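PDB 6A6F: iron-sulfur cluster assembly scaffold protein NifU from Fervidobacterium islandicum, which probably serves as a scaffold of the SUF system, on which iron-sulfur clusters are assembled or sulfur is handed on. Local coordinates for residues I52-F57 / Q75-T80. Sequence-based numbering, arbitrary orientation.
Sequences IVDVKF and QIIGKT
In this NifU-like domain, the start of strand 51-58, an outer strand of the chain's three-stranded antiparallel sheet, is tied to the turn that links helix 63-76 to helix 81-95. The turn is a type II beta turn from Ile76 to Lys79, closed by a bond from Lys79 N to Ile76 O. Two backbone hydrogen bonds join it to Ile52. Ile52 N gives a nearly straight bond to Lys79 O (2.8 Å, 172° at the hydrogen). Ile52 O takes a more bent one from Gly78 N at 2.7 Å. Each donor approaches almost in line with the acceptor's C=O bond. Gly78 has phi near 89°, where a CB would collide with Ile77 O.

The Ile52 side chain points toward the turn. Its CG1 lies anti to the carbonyl carbon (chi1 -63°) and so carries CD1 over the turn, to 3.8 Å from Ile76 O. CD1 is also 4.2 Å from Ile76 CB. Ala84 of helix 81-95 touches both isoleucines.

Ile77 runs along the strand with an extended chain. Its CG2 meets Val53 O at 3.7 Å. Its CD1 sits beside Asp54 OD1, and the two side chains lie alongside each other. Val55 runs in the opposite direction, and its CG2 passes Ile77 CG1 at 4.1 Å. Val53 and Asp54 form a classic beta bulge opposite Leu46. An alanine in place of Ile77 would probably loosen the turn against the strand, because the contacts of CG1, CG2 and CD1 with Val53, Asp54 and Val55 would go.

The side chain of Lys79 folds back, and its NZ makes a hydrogen bond to Gln75 O in the final coil of helix 63-76. Because both cross-links use main-chain groups, the side chains of Ile52, Val55 and Ile77 are left to close the turn against the strand by apolar contacts.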
ATOM      1  N   ILE A  52      -0.993 -27.073  -3.970  1.00 24.73           N
ATOM      2  CA  ILE A  52      -1.512 -25.791  -3.438  1.00 22.76           C
ATOM      3  C   ILE A  52      -2.654 -25.426  -4.380  1.00 22.53           C
ATOM      4  O   ILE A  52      -2.433 -25.140  -5.531  1.00 21.39           O
ATOM      5  CB  ILE A  52      -0.443 -24.663  -3.459  1.00 22.38           C
ATOM      6  CG1 ILE A  52       0.742 -24.999  -2.547  1.00 22.20           C
ATOM      7  CG2 ILE A  52      -1.051 -23.313  -3.029  1.00 22.89           C
ATOM      8  CD1 ILE A  52       1.972 -24.183  -2.821  1.00 22.80           C
ATOM      9  N   VAL A  53      -3.869 -25.457  -3.867  1.00 22.58           N
ATOM     10  CA  VAL A  53      -5.059 -25.217  -4.666  1.00 25.23           C
ATOM     11  C   VAL A  53      -5.478 -23.736  -4.678  1.00 20.99           C
ATOM     12  O   VAL A  53      -5.925 -23.235  -5.681  1.00 19.45           O
ATOM     13  CB  VAL A  53      -6.238 -26.037  -4.101  1.00 28.41           C
ATOM     14  CG1 VAL A  53      -7.501 -25.748  -4.877  1.00 31.00           C
ATOM     15  CG2 VAL A  53      -5.923 -27.512  -4.169  1.00 31.60           C
ATOM     16  N   ASP A  54      -5.385 -23.080  -3.534  1.00 22.14           N
ATOM     17  CA  ASP A  54      -5.693 -21.649  -3.441  1.00 22.11           C
ATOM     18  C   ASP A  54      -4.853 -20.960  -2.401  1.00 19.78           C
ATOM     19  O   ASP A  54      -4.496 -21.561  -1.390  1.00 20.23           O
ATOM     20  CB  ASP A  54      -7.179 -21.432  -3.146  1.00 22.20           C
ATOM     21  CG  ASP A  54      -7.673 -20.031  -3.561  1.00 26.05           C
ATOM     22  OD1 ASP A  54      -6.866 -19.118  -3.954  1.00 26.89           O
ATOM     23  OD2 ASP A  54      -8.896 -19.843  -3.492  1.00 29.44           O
ATOM     24  N   VAL A  55      -4.529 -19.697  -2.662  1.00 16.53           N
ATOM     25  CA  VAL A  55      -3.831 -18.868  -1.731  1.00 16.67           C
ATOM     26  C   VAL A  55      -4.442 -17.426  -1.824  1.00 16.23           C
ATOM     27  O   VAL A  55      -4.634 -16.898  -2.890  1.00 15.06           O
ATOM     28  CB  VAL A  55      -2.318 -18.822  -2.010  1.00 16.71           C
ATOM     29  CG1 VAL A  55      -1.602 -18.187  -0.855  1.00 18.63           C
ATOM     30  CG2 VAL A  55      -1.724 -20.214  -2.212  1.00 17.91           C
ATOM     31  N   LYS A  56      -4.721 -16.847  -0.682  1.00 15.22           N
ATOM     32  CA  LYS A  56      -5.092 -15.458  -0.556  1.00 16.23           C
ATOM     33  C   LYS A  56      -4.235 -14.797   0.570  1.00 15.64           C
ATOM     34  O   LYS A  56      -3.624 -15.472   1.402  1.00 15.32           O
ATOM     35  CB  LYS A  56      -6.565 -15.344  -0.238  1.00 17.37           C
ATOM     36  CG  LYS A  56      -7.466 -15.730  -1.368  1.00 19.36           C
ATOM     37  CD  LYS A  56      -8.895 -15.209  -1.105  1.00 22.91           C
ATOM     38  CE  LYS A  56      -9.792 -15.696  -2.219  1.00 24.50           C
ATOM     39  NZ  LYS A  56      -9.213 -15.313  -3.524  1.00 27.16           N
ATOM     40  N   PHE A  57      -4.184 -13.471   0.580  1.00 15.98           N
ATOM     41  CA  PHE A  57      -3.540 -12.768   1.657  1.00 15.83           C
ATOM     42  C   PHE A  57      -4.372 -11.607   2.191  1.00 16.86           C
ATOM     43  O   PHE A  57      -5.097 -10.910   1.435  1.00 16.22           O
ATOM     44  CB  PHE A  57      -2.175 -12.281   1.222  1.00 16.06           C
ATOM     45  CG  PHE A  57      -2.194 -11.048   0.404  1.00 17.59           C
ATOM     46  CD1 PHE A  57      -2.510 -11.099  -0.942  1.00 19.70           C
ATOM     47  CD2 PHE A  57      -1.921  -9.826   0.971  1.00 16.85           C
ATOM     48  CE1 PHE A  57      -2.577  -9.927  -1.681  1.00 20.65           C
ATOM     49  CE2 PHE A  57      -1.971  -8.661   0.221  1.00 17.54           C
ATOM     50  CZ  PHE A  57      -2.281  -8.716  -1.098  1.00 19.17           C
ATOM     51  N   GLN A  75       2.341 -17.426  -8.919  1.00 18.32           N
ATOM     52  CA  GLN A  75       3.250 -18.444  -9.382  1.00 20.37           C
ATOM     53  C   GLN A  75       3.090 -19.780  -8.620  1.00 20.70           C
ATOM     54  O   GLN A  75       3.394 -20.820  -9.189  1.00 23.66           O
ATOM     55  CB  GLN A  75       4.689 -17.945  -9.333  1.00 21.40           C
ATOM     56  CG  GLN A  75       4.981 -16.816 -10.321  1.00 23.12           C
ATOM     57  CD  GLN A  75       4.687 -17.230 -11.753  1.00 26.46           C
ATOM     58  OE1 GLN A  75       3.885 -16.608 -12.455  1.00 31.78           O
ATOM     59  NE2 GLN A  75       5.249 -18.333 -12.150  1.00 24.41           N
ATOM     60  N   ILE A  76       2.659 -19.768  -7.359  1.00 18.33           N
ATOM     61  CA  ILE A  76       2.622 -21.013  -6.599  1.00 17.28           C
ATOM     62  C   ILE A  76       1.331 -21.777  -6.665  1.00 19.75           C
ATOM     63  O   ILE A  76       1.321 -22.969  -6.332  1.00 16.32           O
ATOM     64  CB  ILE A  76       3.028 -20.895  -5.132  1.00 17.68           C
ATOM     65  CG1 ILE A  76       2.048 -20.044  -4.293  1.00 17.30           C
ATOM     66  CG2 ILE A  76       4.459 -20.397  -5.018  1.00 18.88           C
ATOM     67  CD1 ILE A  76       2.500 -19.790  -2.857  1.00 17.83           C
ATOM     68  N   ILE A  77       0.233 -21.110  -7.063  1.00 20.83           N
ATOM     69  CA  ILE A  77      -1.035 -21.795  -7.151  1.00 22.97           C
ATOM     70  C   ILE A  77      -0.914 -22.895  -8.186  1.00 22.48           C
ATOM     71  O   ILE A  77      -0.500 -22.649  -9.293  1.00 19.54           O
ATOM     72  CB  ILE A  77      -2.206 -20.843  -7.464  1.00 22.21           C
ATOM     73  CG1 ILE A  77      -2.567 -20.085  -6.188  1.00 23.46           C
ATOM     74  CG2 ILE A  77      -3.449 -21.596  -7.902  1.00 22.96           C
ATOM     75  CD1 ILE A  77      -3.678 -19.072  -6.389  1.00 23.51           C
ATOM     76  N   GLY A  78      -1.337 -24.091  -7.807  1.00 24.69           N
ATOM     77  CA  GLY A  78      -1.279 -25.252  -8.689  1.00 27.07           C
ATOM     78  C   GLY A  78       0.030 -26.017  -8.607  1.00 27.85           C
ATOM     79  O   GLY A  78       0.174 -27.076  -9.217  1.00 32.21           O
ATOM     80  N   LYS A  79       1.018 -25.495  -7.906  1.00 26.83           N
ATOM     81  CA  LYS A  79       2.267 -26.237  -7.731  1.00 26.93           C
ATOM     82  C   LYS A  79       2.156 -27.098  -6.478  1.00 24.96           C
ATOM     83  O   LYS A  79       1.238 -26.915  -5.663  1.00 22.03           O
ATOM     84  CB  LYS A  79       3.420 -25.257  -7.563  1.00 29.67           C
ATOM     85  CG  LYS A  79       3.592 -24.222  -8.687  1.00 33.31           C
ATOM     86  CD  LYS A  79       4.321 -24.767  -9.901  1.00 35.60           C
ATOM     87  CE  LYS A  79       4.906 -23.657 -10.787  1.00 38.10           C
ATOM     88  NZ  LYS A  79       3.807 -22.863 -11.410  1.00 41.05           N
ATOM     89  N   THR A  80       3.130 -27.976  -6.277  1.00 23.59           N
ATOM     90  CA  THR A  80       3.239 -28.719  -5.039  1.00 24.32           C
ATOM     91  C   THR A  80       3.909 -27.896  -3.958  1.00 23.90           C
ATOM     92  O   THR A  80       4.611 -26.917  -4.213  1.00 23.93           O
ATOM     93  CB  THR A  80       4.023 -30.060  -5.199  1.00 25.41           C
ATOM     94  OG1 THR A  80       5.340 -29.791  -5.644  1.00 24.43           O
ATOM     95  CG2 THR A  80       3.375 -30.955  -6.230  1.00 25.79           C
TER